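PDB 3JZD: iron-containing alcohol dehydrogenase from Ralstonia eutropha, which probably catalyses the NAD(H)- or NADP(H)-dependent interconversion of maleylacetate and 3-oxoadipate, a step in aromatic hydrocarbon catabolism. Local coordinates for residues L183-A188 with G235-A240; M239-K244 with S331-P336. All coordinates share one frame; numbering follows the deposited sequence.

Interaction 1: L183-A188 with G235-A240; sequences LYARDA and GGVGMA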
loop_
_atom_site.group_PDB
_atom_site.type_symbol
_atom_site.label_atom_id
_atom_site.label_comp_id
_atom_site.label_asym_id
_atom_site.label_seq_id
_atom_site.Cartn_x
_atom_site.Cartn_y
_atom_site.Cartn_z
ATOM N N LEU A 183 -4.941 0.201 -14.040
ATOM C CA LEU A 183 -6.353 0.007 -13.790
ATOM C C LEU A 183 -6.945 -1.099 -14.648
ATOM O O LEU A 183 -7.983 -1.610 -14.318
ATOM C CB LEU A 183 -7.116 1.328 -13.965
ATOM C CG LEU A 183 -6.884 2.342 -12.862
ATOM C CD1 LEU A 183 -7.267 3.765 -13.313
ATOM C CD2 LEU A 183 -7.666 1.899 -11.623
ATOM N N TYR A 184 -6.365 -1.406 -15.809
ATOM C CA TYR A 184 -6.916 -2.484 -16.610
ATOM C C TYR A 184 -5.987 -3.671 -16.795
ATOM O O TYR A 184 -6.185 -4.495 -17.669
ATOM C CB TYR A 184 -7.440 -1.962 -17.933
ATOM C CG TYR A 184 -6.495 -1.227 -18.857
ATOM C CD1 TYR A 184 -5.531 -1.907 -19.579
ATOM C CD2 TYR A 184 -6.668 0.140 -19.128
ATOM C CE1 TYR A 184 -4.719 -1.231 -20.490
ATOM C CE2 TYR A 184 -5.866 0.807 -20.047
ATOM C CZ TYR A 184 -4.909 0.115 -20.719
ATOM O OH TYR A 184 -4.138 0.747 -21.641
ATOM N N ALA A 185 -5.003 -3.777 -15.914
ATOM C CA ALA A 185 -4.025 -4.830 -15.983
ATOM C C ALA A 185 -4.714 -6.160 -15.885
ATOM O O ALA A 185 -5.716 -6.302 -15.217
ATOM C CB ALA A 185 -3.032 -4.722 -14.845
ATOM N N ARG A 186 -4.134 -7.148 -16.534
ATOM C CA ARG A 186 -4.676 -8.470 -16.452
ATOM C C ARG A 186 -4.664 -8.928 -15.008
ATOM O O ARG A 186 -5.529 -9.672 -14.596
ATOM C CB ARG A 186 -3.824 -9.380 -17.301
ATOM C CG ARG A 186 -4.350 -10.741 -17.452
ATOM C CD ARG A 186 -3.289 -11.536 -18.135
ATOM N NE ARG A 186 -3.814 -12.824 -18.519
ATOM C CZ ARG A 186 -3.151 -13.679 -19.282
ATOM N NH1 ARG A 186 -1.923 -13.376 -19.715
ATOM N NH2 ARG A 186 -3.718 -14.837 -19.609
ATOM N N ASP A 187 -3.685 -8.464 -14.237
ATOM C CA ASP A 187 -3.533 -8.828 -12.813
ATOM C C ASP A 187 -3.853 -7.654 -11.881
ATOM O O ASP A 187 -3.307 -7.510 -10.777
ATOM C CB ASP A 187 -2.130 -9.403 -12.541
ATOM C CG ASP A 187 -0.999 -8.447 -12.915
ATOM O OD1 ASP A 187 -1.218 -7.497 -13.711
ATOM O OD2 ASP A 187 0.123 -8.661 -12.405
ATOM N N ALA A 188 -4.775 -6.825 -12.343
ATOM C CA ALA A 188 -5.272 -5.718 -11.580
ATOM C C ALA A 188 -5.774 -6.211 -10.242
ATOM O O ALA A 188 -6.290 -7.328 -10.144
ATOM C CB ALA A 188 -6.433 -5.063 -12.339
ATOM N N GLY A 235 5.178 -1.080 -10.537
ATOM C CA GLY A 235 5.947 -2.157 -9.958
ATOM C C GLY A 235 5.166 -3.383 -9.537
ATOM O O GLY A 235 5.763 -4.436 -9.268
ATOM N N GLY A 236 3.849 -3.260 -9.478
ATOM C CA GLY A 236 3.010 -4.323 -8.969
ATOM C C GLY A 236 2.053 -5.034 -9.913
ATOM O O GLY A 236 1.649 -6.138 -9.604
ATOM N N VAL A 237 1.684 -4.438 -11.039
ATOM C CA VAL A 237 0.784 -5.090 -12.002
ATOM C C VAL A 237 1.338 -4.921 -13.408
ATOM O O VAL A 237 2.248 -4.113 -13.618
ATOM C CB VAL A 237 -0.682 -4.556 -11.887
ATOM C CG1 VAL A 237 -1.198 -4.711 -10.437
ATOM C CG2 VAL A 237 -0.777 -3.112 -12.314
ATOM N N GLY A 238 0.835 -5.715 -14.360
ATOM C CA GLY A 238 1.318 -5.695 -15.726
ATOM C C GLY A 238 0.781 -4.537 -16.573
ATOM O O GLY A 238 -0.416 -4.229 -16.547
HETATM N N MSE A 239 1.678 -3.898 -17.313
HETATM C CA MSE A 239 1.332 -2.871 -18.287
HETATM C C MSE A 239 0.884 -3.546 -19.579
HETATM O O MSE A 239 0.831 -4.771 -19.662
HETATM C CB MSE A 239 2.521 -1.939 -18.511
HETATM C CG MSE A 239 2.996 -1.204 -17.246
HETATM SE SE MSE A 239 1.708 0.014 -16.363
HETATM C CE MSE A 239 0.936 -1.222 -15.022
ATOM N N ALA A 240 0.536 -2.769 -20.595
ATOM C CA ALA A 240 0.049 -3.359 -21.848
ATOM C C ALA A 240 0.379 -2.454 -23.042
ATOM O O ALA A 240 1.493 -1.929 -23.134
ATOM C CB ALA A 240 -1.497 -3.711 -21.746
HETATM O O HOH W 1 -1.759 -6.548 -17.821
#

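Interaction 2: M239-K244 with S331-P336; sequences MALHHK and SPYWNP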
loop_
_atom_site.group_PDB
_atom_site.type_symbol
_atom_site.label_atom_id
_atom_site.label_comp_id
_atom_site.label_asym_id
_atom_site.label_seq_id
_atom_site.Cartn_x
_atom_site.Cartn_y
_atom_site.Cartn_z
HETATM N N MSE A 239 1.678 -3.898 -17.313
HETATM C CA MSE A 239 1.332 -2.871 -18.287
HETATM C C MSE A 239 0.884 -3.546 -19.579
HETATM O O MSE A 239 0.831 -4.771 -19.662
HETATM C CB MSE A 239 2.521 -1.939 -18.511
HETATM C CG MSE A 239 2.996 -1.204 -17.246
HETATM SE SE MSE A 239 1.708 0.014 -16.363
HETATM C CE MSE A 239 0.936 -1.222 -15.022
ATOM N N ALA A 240 0.536 -2.769 -20.595
ATOM C CA ALA A 240 0.049 -3.359 -21.848
ATOM C C ALA A 240 0.379 -2.454 -23.042
ATOM O O ALA A 240 1.493 -1.929 -23.134
ATOM C CB ALA A 240 -1.497 -3.711 -21.746
ATOM N N LEU A 241 -0.568 -2.238 -23.934
ATOM C CA LEU A 241 -0.304 -1.483 -25.167
ATOM C C LEU A 241 0.473 -0.184 -25.043
ATOM O O LEU A 241 1.446 0.024 -25.779
ATOM C CB LEU A 241 -1.596 -1.222 -25.941
ATOM C CG LEU A 241 -1.587 -0.224 -27.107
ATOM C CD1 LEU A 241 -0.698 -0.755 -28.266
ATOM C CD2 LEU A 241 -3.024 0.050 -27.561
ATOM N N HIS A 242 0.071 0.701 -24.136
ATOM C CA HIS A 242 0.721 1.987 -24.082
ATOM C C HIS A 242 2.205 1.865 -23.819
ATOM O O HIS A 242 3.015 2.447 -24.536
ATOM C CB HIS A 242 0.096 2.904 -23.043
ATOM C CG HIS A 242 0.903 4.123 -22.795
ATOM N ND1 HIS A 242 0.805 5.256 -23.581
ATOM C CD2 HIS A 242 1.854 4.380 -21.865
ATOM C CE1 HIS A 242 1.649 6.166 -23.127
ATOM N NE2 HIS A 242 2.305 5.661 -22.087
ATOM N N HIS A 243 2.554 1.149 -22.759
ATOM C CA HIS A 243 3.964 0.959 -22.407
ATOM C C HIS A 243 4.752 0.201 -23.468
ATOM O O HIS A 243 5.867 0.574 -23.801
ATOM C CB HIS A 243 4.094 0.330 -21.028
ATOM C CG HIS A 243 3.633 1.246 -19.937
ATOM N ND1 HIS A 243 2.294 1.517 -19.708
ATOM C CD2 HIS A 243 4.330 1.968 -19.025
ATOM C CE1 HIS A 243 2.194 2.364 -18.702
ATOM N NE2 HIS A 243 3.411 2.666 -18.275
ATOM N N LYS A 244 4.166 -0.822 -24.050
ATOM C CA LYS A 244 4.875 -1.537 -25.101
ATOM C C LYS A 244 5.182 -0.645 -26.308
ATOM O O LYS A 244 6.302 -0.663 -26.853
ATOM C CB LYS A 244 4.031 -2.738 -25.564
ATOM C CG LYS A 244 3.929 -3.824 -24.515
ATOM C CD LYS A 244 5.279 -4.548 -24.411
ATOM C CE LYS A 244 5.311 -5.635 -23.335
ATOM N NZ LYS A 244 6.446 -6.609 -23.656
ATOM N N SER A 331 6.234 -8.854 -31.268
ATOM C CA SER A 331 6.350 -9.622 -30.050
ATOM C C SER A 331 5.007 -9.479 -29.296
ATOM O O SER A 331 4.708 -8.426 -28.759
ATOM C CB SER A 331 7.510 -9.051 -29.277
ATOM O OG SER A 331 7.768 -9.800 -28.152
ATOM N N PRO A 332 4.171 -10.523 -29.328
ATOM C CA PRO A 332 2.844 -10.527 -28.717
ATOM C C PRO A 332 2.839 -10.381 -27.208
ATOM O O PRO A 332 3.787 -10.771 -26.532
ATOM C CB PRO A 332 2.271 -11.907 -29.081
ATOM C CG PRO A 332 3.045 -12.363 -30.268
ATOM C CD PRO A 332 4.432 -11.766 -30.081
ATOM N N TYR A 333 1.796 -9.744 -26.690
ATOM C CA TYR A 333 1.642 -9.566 -25.263
ATOM C C TYR A 333 0.158 -9.398 -24.963
ATOM O O TYR A 333 -0.641 -9.104 -25.872
ATOM C CB TYR A 333 2.412 -8.337 -24.806
ATOM C CG TYR A 333 2.014 -7.083 -25.539
ATOM C CD1 TYR A 333 0.969 -6.303 -25.081
ATOM C CD2 TYR A 333 2.709 -6.674 -26.703
ATOM C CE1 TYR A 333 0.596 -5.136 -25.737
ATOM C CE2 TYR A 333 2.320 -5.534 -27.402
ATOM C CZ TYR A 333 1.280 -4.765 -26.920
ATOM O OH TYR A 333 0.916 -3.619 -27.551
ATOM N N TRP A 334 -0.220 -9.576 -23.702
ATOM C CA TRP A 334 -1.636 -9.483 -23.358
ATOM C C TRP A 334 -2.090 -8.024 -23.415
ATOM O O TRP A 334 -1.404 -7.121 -22.934
ATOM C CB TRP A 334 -1.861 -10.040 -21.938
ATOM C CG TRP A 334 -3.242 -10.103 -21.600
ATOM C CD1 TRP A 334 -4.098 -11.133 -21.830
ATOM C CD2 TRP A 334 -4.012 -9.059 -21.011
ATOM N NE1 TRP A 334 -5.355 -10.796 -21.403
ATOM C CE2 TRP A 334 -5.318 -9.539 -20.865
ATOM C CE3 TRP A 334 -3.706 -7.787 -20.529
ATOM C CZ2 TRP A 334 -6.326 -8.773 -20.299
ATOM C CZ3 TRP A 334 -4.704 -7.034 -19.973
ATOM C CH2 TRP A 334 -5.998 -7.526 -19.865
ATOM N N ASN A 335 -3.249 -7.796 -23.988
ATOM C CA ASN A 335 -3.846 -6.464 -24.016
ATOM C C ASN A 335 -5.384 -6.658 -24.004
ATOM O O ASN A 335 -5.851 -7.666 -24.473
ATOM C CB ASN A 335 -3.371 -5.686 -25.258
ATOM C CG ASN A 335 -3.809 -4.238 -25.238
ATOM O OD1 ASN A 335 -3.340 -3.440 -24.421
ATOM N ND2 ASN A 335 -4.676 -3.886 -26.159
ATOM N N PRO A 336 -6.162 -5.718 -23.446
ATOM C CA PRO A 336 -7.639 -5.927 -23.356
ATOM C C PRO A 336 -8.345 -6.084 -24.703
ATOM O O PRO A 336 -9.375 -6.760 -24.778
ATOM C CB PRO A 336 -8.136 -4.671 -22.649
ATOM C CG PRO A 336 -6.934 -4.231 -21.845
ATOM C CD PRO A 336 -5.740 -4.524 -22.703
HETATM O O HOH W 2 0.249 -6.835 -20.781
#

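Interaction 1: L183-A188 with G235-A240
In the all-helical C-terminal half of this iron-containing alcohol dehydrogenase, a type I turn, Ala185 to Ala188, linking helices 165-182 and 190-212, sets Ala185 and Asp187 against Val237 and Gly238 in the link from helix 217-236 to helix 241-253. One nearly straight hydrogen bond joins the two loops: Gly238 N gives its hydrogen to Asp187 OD1 over 2.8 Å, with an N-H...O angle of 179°, and meets the syn lone pair. With CG between its own backbone N and carbonyl carbon (chi1 58°), the Asp187 carboxylate lies against Val237 and Gly238. The same OD1 rests 3.5 Å from Val237 CB, while Val237 CG1 lies 3.5 Å from Asp187 O. Ala185 CB packs alongside, 3.8 Å from Val237 CG2 and 3.2 Å from Gly238 O. Toward Ala240, the Tyr184 ring turns its edge to the CB methyl, CE1 being the atom nearest it; its hydroxyl is hydrogen-bonded to Glu181 and Asn272, so the ring is held at its tip too. A water accepts from Arg186 N at 2.8 Å and returns a weak bond to Gly238 O at 3.0 Å.

Interaction 2: M239-K244 with S331-P336
Tyr333 sets the face of its ring under the Lys244 chain, with Leu241 by its hydroxyl tip, at the start of helix 241-253. Its CG stands between its own backbone N and carbonyl carbon, a torsion that swings the ring from the 331-336 loop toward the helix. From CB outward, Tyr333 CG comes first to Lys244 CG, 3.9 Å away. Mid-ring, that same methylene sits 3.5 Å from the centroid and 5° off the normal, a CH-pi contact over the face. CE1 lies 3.6 Å from Leu241 N, which comes in obliquely to the ring. CZ meets Lys244 CB at 3.7 Å, and the tip, OH, lies 3.4 Å from Leu241 CD1. Lys244 runs the other way, from CB near CZ to CD near CD2, its chain bent at chi2 so that it follows the face. Leu241 and Lys244 belong to the first turn of the helix, with Ala240 at the N-cap and Lys244 N bonded to Ala240 O. Leu241 N turns instead to Asn335 OD1 over 3.1 Å; the donor stands 40° above the carbonyl plane and the N-H...O angle is 152°. The positive end of the helix dipole may strengthen that bond. Asn335 ND2 donates to Asn272 OD1 and Arg337 O, which fixes the rotation of the amide and aims OD1 at the helix. OD1 also touches Ala240 CB at 3.3 Å and Leu241 CB at 3.2 Å, while Pro336 CD packs more loosely against the Ala240 methyl.

Going from the N terminus, the chain leaves helix 165-182 through 183-188, runs through helices 190-212 and 217-236, and closes this 46-residue excursion at 235-240 in interaction 1. Interaction 2 begins at once, sharing Met239 and Ala240, and closes a longer loop of 86 residues when 331-336 returns beside helix 241-253. The two loops follow one another along the chain, overlapping only in those two shared residues, so neither encloses the other. Their outer segments also meet: Tyr184 packs on Pro336, and Trp334 CZ3 lies 3.5 Å from Arg186 N. Glu181, from the end of helix 165-182, bonds to Ala240 N, His242 N and His243 ND1, joining both contacts to that helix.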